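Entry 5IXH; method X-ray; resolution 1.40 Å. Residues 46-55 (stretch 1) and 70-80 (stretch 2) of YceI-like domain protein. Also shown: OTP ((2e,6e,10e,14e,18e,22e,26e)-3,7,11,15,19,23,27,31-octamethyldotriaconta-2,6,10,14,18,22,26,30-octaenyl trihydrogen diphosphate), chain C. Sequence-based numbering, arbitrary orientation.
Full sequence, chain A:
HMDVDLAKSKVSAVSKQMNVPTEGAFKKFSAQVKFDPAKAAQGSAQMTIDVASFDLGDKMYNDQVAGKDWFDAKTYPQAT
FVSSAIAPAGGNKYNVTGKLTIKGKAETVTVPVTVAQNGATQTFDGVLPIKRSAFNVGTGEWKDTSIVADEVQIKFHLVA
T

Stretch 1 (46-55) QMTIDVASFD
Stretch 2 (70-80) WFDAKTYPQAT

Stretch 2 begins as loop and ends as a strand (78-80) that runs antiparallel to strand 46-50 of stretch 1, the axes at 160° and 4.7 Å apart at closest approach; together the stretches bury 550 Å². The CA-to-CB bond of Phe71 (phi/psi -75/-25, chi1 m, chi2 -20°) points toward stretch 1. Its ring edge meets the face of the Phe54 ring (chi1 t, chi2 62°), centroids 5.5 Å apart and planes at 66°, while Phe71 CD2 lies 4.0 Å from Val51 CB. Both rings also line the isoprenoid, with Phe71 CE1 3.7 Å from OTP C29 and Phe54 CE2 3.5 Å from OTP C33.

The CA-to-CB bond of Asp72 (51/56) points away, and Asp72 OD1 accepts a 2.8 Å hydrogen bond from Thr75 OG1. Residues 73-75 take helical phi/psi, closed by Tyr76 N to Asp72 O at 2.9 Å. Ala73 CB points back, meeting CG2 of Val51 (chi1 m, -69/-26) at 3.7 Å, two methyls in van der Waals contact. The CA-to-CB bond of Pro77 (-72/-19) points away, but Pro77 O accepts hydrogen bonds from Val51 N (3.1 Å) and water 1 (2.7 Å), which also donates to Asp50 OD1 (2.6 Å).

Gln78 (-124/157), Ala79 (-123/147) and Thr80 (-137/150) pair with Asp50, Ile49 and Thr48 at CA-CA distances of 4.9, 5.2 and 4.6 Å. This register turns N and O of Ile49 toward those of Ala79: Ile49 N to Ala79 O is 2.8 Å and nearly linear, Ala79 N to Ile49 O 3.0 Å. The outer pairs are non-hydrogen-bonded; Gln78 CA makes a CA-H...O contact to Ile49 O at 3.1 Å, Thr80 CA to Met47 O at 3.3 Å. Gln78 (m, t) and Thr80 (p) share a sheet face with Thr48 (m) and Asp50 (t); Ala79 and Ile49 (m) occupy the other, where Val51 CG1 reaches Ala79 CB (3.9 Å).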

# COMPACT_ATOMS: atom_id res chain seq x y z
N GLN A 46 -0.80 -4.99 -10.32
CA GLN A 46 -1.94 -4.94 -9.42
C GLN A 46 -1.53 -5.54 -8.09
O GLN A 46 -0.65 -6.41 -8.04
CB GLN A 46 -3.13 -5.69 -9.99
CG GLN A 46 -2.87 -7.14 -10.28
CD GLN A 46 -4.11 -7.85 -10.78
OE1 GLN A 46 -4.64 -8.75 -10.13
NE2 GLN A 46 -4.58 -7.44 -11.96
N MET A 47 -2.18 -5.08 -7.03
CA MET A 47 -1.99 -5.63 -5.70
C MET A 47 -3.32 -5.75 -5.00
O MET A 47 -4.17 -4.86 -5.12
CB MET A 47 -1.09 -4.74 -4.87
CG MET A 47 -0.85 -5.25 -3.47
SD MET A 47 0.29 -4.20 -2.57
CE MET A 47 1.71 -4.29 -3.65
N THR A 48 -3.49 -6.83 -4.25
CA THR A 48 -4.67 -7.08 -3.45
C THR A 48 -4.22 -7.40 -2.05
O THR A 48 -3.49 -8.38 -1.84
CB THR A 48 -5.42 -8.25 -4.03
OG1 THR A 48 -5.72 -7.96 -5.40
CG2 THR A 48 -6.70 -8.50 -3.26
N ILE A 49 -4.64 -6.60 -1.09
CA ILE A 49 -4.26 -6.76 0.30
C ILE A 49 -5.43 -7.31 1.11
O ILE A 49 -6.57 -6.81 1.00
CB ILE A 49 -3.84 -5.38 0.85
CG1 ILE A 49 -2.56 -4.87 0.18
CG2 ILE A 49 -3.71 -5.38 2.35
CD1 ILE A 49 -1.28 -5.04 0.97
N ASP A 50 -5.14 -8.31 1.95
CA ASP A 50 -6.09 -8.82 2.95
C ASP A 50 -5.98 -7.95 4.19
O ASP A 50 -5.01 -8.06 4.95
CB ASP A 50 -5.75 -10.29 3.22
CG ASP A 50 -6.46 -10.87 4.45
OD1 ASP A 50 -7.08 -10.15 5.24
OD2 ASP A 50 -6.34 -12.10 4.63
N VAL A 51 -6.92 -7.03 4.40
CA VAL A 51 -6.69 -5.98 5.40
C VAL A 51 -6.68 -6.51 6.84
O VAL A 51 -6.02 -5.93 7.68
CB VAL A 51 -7.64 -4.75 5.25
CG1 VAL A 51 -7.57 -4.18 3.84
CG2 VAL A 51 -9.03 -5.10 5.60
N ALA A 52 -7.38 -7.62 7.10
CA ALA A 52 -7.37 -8.23 8.42
C ALA A 52 -6.01 -8.79 8.81
O ALA A 52 -5.78 -9.12 9.96
CB ALA A 52 -8.43 -9.33 8.50
N SER A 53 -5.09 -8.89 7.85
CA SER A 53 -3.74 -9.37 8.12
C SER A 53 -2.81 -8.25 8.57
O SER A 53 -1.62 -8.50 8.76
CB SER A 53 -3.15 -10.06 6.89
OG SER A 53 -2.71 -9.11 5.91
N PHE A 54 -3.33 -7.06 8.76
CA PHE A 54 -2.52 -5.93 9.25
C PHE A 54 -2.06 -6.18 10.68
O PHE A 54 -2.88 -6.43 11.56
CB PHE A 54 -3.30 -4.62 9.16
CG PHE A 54 -2.46 -3.36 9.32
CD1 PHE A 54 -1.45 -3.05 8.43
CD2 PHE A 54 -2.75 -2.45 10.34
CE1 PHE A 54 -0.72 -1.90 8.56
CE2 PHE A 54 -2.01 -1.31 10.49
CZ PHE A 54 -1.00 -1.01 9.60
N ASP A 55 -0.76 -6.15 10.89
CA ASP A 55 -0.16 -6.48 12.16
C ASP A 55 0.69 -5.33 12.66
O ASP A 55 1.72 -5.00 12.07
CB ASP A 55 0.69 -7.73 12.01
CG ASP A 55 1.28 -8.20 13.31
OD1 ASP A 55 0.87 -7.76 14.42
OD2 ASP A 55 2.19 -9.05 13.25
N TRP A 70 -12.23 1.87 11.82
CA TRP A 70 -10.93 1.83 11.15
C TRP A 70 -11.08 1.12 9.81
O TRP A 70 -11.74 1.68 8.93
CB TRP A 70 -9.86 1.23 12.06
CG TRP A 70 -9.38 2.25 13.06
CD1 TRP A 70 -9.79 2.40 14.36
CD2 TRP A 70 -8.43 3.29 12.82
NE1 TRP A 70 -9.14 3.46 14.93
CE2 TRP A 70 -8.30 4.02 14.01
CE3 TRP A 70 -7.66 3.67 11.71
CZ2 TRP A 70 -7.43 5.11 14.13
CZ3 TRP A 70 -6.82 4.74 11.83
CH2 TRP A 70 -6.70 5.45 13.03
N PHE A 71 -10.54 -0.07 9.61
CA PHE A 71 -10.67 -0.68 8.29
C PHE A 71 -12.06 -1.24 7.99
O PHE A 71 -12.42 -1.43 6.84
CB PHE A 71 -9.69 -1.84 8.10
CG PHE A 71 -8.23 -1.43 8.06
CD1 PHE A 71 -7.83 -0.15 7.77
CD2 PHE A 71 -7.26 -2.36 8.38
CE1 PHE A 71 -6.49 0.18 7.76
CE2 PHE A 71 -5.93 -2.04 8.36
CZ PHE A 71 -5.55 -0.77 8.06
N ASP A 72 -12.82 -1.59 9.02
CA ASP A 72 -14.07 -2.33 8.84
C ASP A 72 -13.82 -3.57 7.97
O ASP A 72 -14.46 -3.78 6.93
CB ASP A 72 -15.15 -1.44 8.25
CG ASP A 72 -16.56 -2.02 8.38
OD1 ASP A 72 -16.75 -3.13 8.91
OD2 ASP A 72 -17.49 -1.34 7.92
N ALA A 73 -12.88 -4.38 8.43
CA ALA A 73 -12.39 -5.51 7.65
C ALA A 73 -13.47 -6.56 7.33
O ALA A 73 -13.39 -7.22 6.31
CB ALA A 73 -11.24 -6.17 8.37
N LYS A 74 -14.47 -6.73 8.18
CA LYS A 74 -15.53 -7.69 7.88
C LYS A 74 -16.37 -7.23 6.68
O LYS A 74 -16.87 -8.05 5.93
CB LYS A 74 -16.41 -7.95 9.09
CG LYS A 74 -15.69 -8.67 10.23
CD LYS A 74 -16.60 -8.88 11.43
CE LYS A 74 -15.90 -9.65 12.54
NZ LYS A 74 -15.47 -11.01 12.10
N THR A 75 -16.58 -5.93 6.55
CA THR A 75 -17.39 -5.36 5.46
C THR A 75 -16.58 -5.21 4.18
O THR A 75 -17.09 -5.46 3.09
CB THR A 75 -17.93 -4.00 5.89
OG1 THR A 75 -18.68 -4.17 7.10
CG2 THR A 75 -18.82 -3.41 4.84
N TYR A 76 -15.32 -4.82 4.35
CA TYR A 76 -14.40 -4.56 3.25
C TYR A 76 -13.13 -5.37 3.47
O TYR A 76 -12.12 -4.86 3.99
CB TYR A 76 -14.07 -3.08 3.20
CG TYR A 76 -15.27 -2.20 2.94
CD1 TYR A 76 -15.84 -2.13 1.67
CD2 TYR A 76 -15.85 -1.44 3.94
CE1 TYR A 76 -16.91 -1.34 1.40
CE2 TYR A 76 -16.95 -0.61 3.65
CZ TYR A 76 -17.47 -0.59 2.38
OH TYR A 76 -18.56 0.21 2.08
N PRO A 77 -13.13 -6.65 3.11
CA PRO A 77 -11.97 -7.48 3.47
C PRO A 77 -10.70 -7.19 2.69
O PRO A 77 -9.63 -7.62 3.13
CB PRO A 77 -12.44 -8.91 3.22
CG PRO A 77 -13.62 -8.77 2.31
CD PRO A 77 -14.25 -7.45 2.59
N GLN A 78 -10.81 -6.54 1.55
CA GLN A 78 -9.63 -6.28 0.74
C GLN A 78 -9.47 -4.81 0.45
O GLN A 78 -10.43 -4.03 0.49
CB GLN A 78 -9.69 -7.07 -0.59
CG GLN A 78 -9.68 -8.58 -0.43
CD GLN A 78 -9.78 -9.31 -1.74
OE1 GLN A 78 -10.29 -8.79 -2.72
NE2 GLN A 78 -9.18 -10.48 -1.80
N ALA A 79 -8.23 -4.43 0.15
CA ALA A 79 -7.87 -3.15 -0.46
C ALA A 79 -7.11 -3.50 -1.73
O ALA A 79 -6.41 -4.51 -1.77
CB ALA A 79 -7.01 -2.34 0.48
N THR A 80 -7.25 -2.68 -2.76
CA THR A 80 -6.66 -3.00 -4.06
C THR A 80 -6.00 -1.79 -4.71
O THR A 80 -6.40 -0.67 -4.52
CB THR A 80 -7.73 -3.54 -5.05
OG1 THR A 80 -8.82 -2.62 -5.15
CG2 THR A 80 -8.28 -4.88 -4.56
O7 OTP C . -1.43 7.09 23.59
P2 OTP C . -2.45 7.06 22.47
O5 OTP C . -3.85 7.12 23.05
O6 OTP C . -2.23 8.24 21.55
O4 OTP C . -2.29 5.72 21.64
P1 OTP C . -3.36 5.18 20.59
O2 OTP C . -4.42 4.38 21.31
O3 OTP C . -3.99 6.33 19.85
O1 OTP C . -2.58 4.22 19.58
C40 OTP C . -2.65 4.41 18.18
C39 OTP C . -2.08 3.10 17.63
C37 OTP C . -1.89 2.85 16.30
C38 OTP C . -1.31 1.48 15.97
C36 OTP C . -2.24 3.85 15.17
C35 OTP C . -3.04 3.10 14.09
C34 OTP C . -2.81 3.68 12.68
C32 OTP C . -3.14 2.92 11.58
C33 OTP C . -3.72 1.51 11.74
C31 OTP C . -2.92 3.49 10.17
C30 OTP C . -4.20 3.30 9.34
C29 OTP C . -3.75 2.62 8.04
C27 OTP C . -4.03 3.12 6.80
C28 OTP C . -4.85 4.39 6.54
C26 OTP C . -3.47 2.33 5.61
C25 OTP C . -4.52 2.17 4.50
C24 OTP C . -3.67 1.40 3.49
C22 OTP C . -4.01 0.15 3.05
C23 OTP C . -5.28 -0.58 3.50
C21 OTP C . -3.06 -0.50 2.05
C20 OTP C . -3.66 -0.21 0.68
C19 OTP C . -2.51 -0.36 -0.32
C17 OTP C . -2.64 -1.10 -1.47
C18 OTP C . -3.96 -1.80 -1.80
C16 OTP C . -1.48 -1.24 -2.48
C15 OTP C . -0.17 -0.61 -1.97
C14 OTP C . 0.78 -0.48 -3.17
C12 OTP C . 0.68 0.61 -4.01
C13 OTP C . -0.33 1.74 -3.80
C11 OTP C . 1.63 0.75 -5.21
C10 OTP C . 2.14 -0.61 -5.71
C9 OTP C . 2.78 -0.29 -7.07
C7 OTP C . 3.12 -1.29 -7.95
C8 OTP C . 2.88 -2.76 -7.61
C6 OTP C . 3.75 -0.86 -9.30
C5 OTP C . 4.96 -1.74 -9.62
C4 OTP C . 5.80 -0.89 -10.60
C2 OTP C . 5.90 -1.14 -11.96
C3 OTP C . 6.78 -0.19 -12.77
C1 OTP C . 5.18 -2.29 -12.66
O HOH W 1 -9.49 -9.23 5.29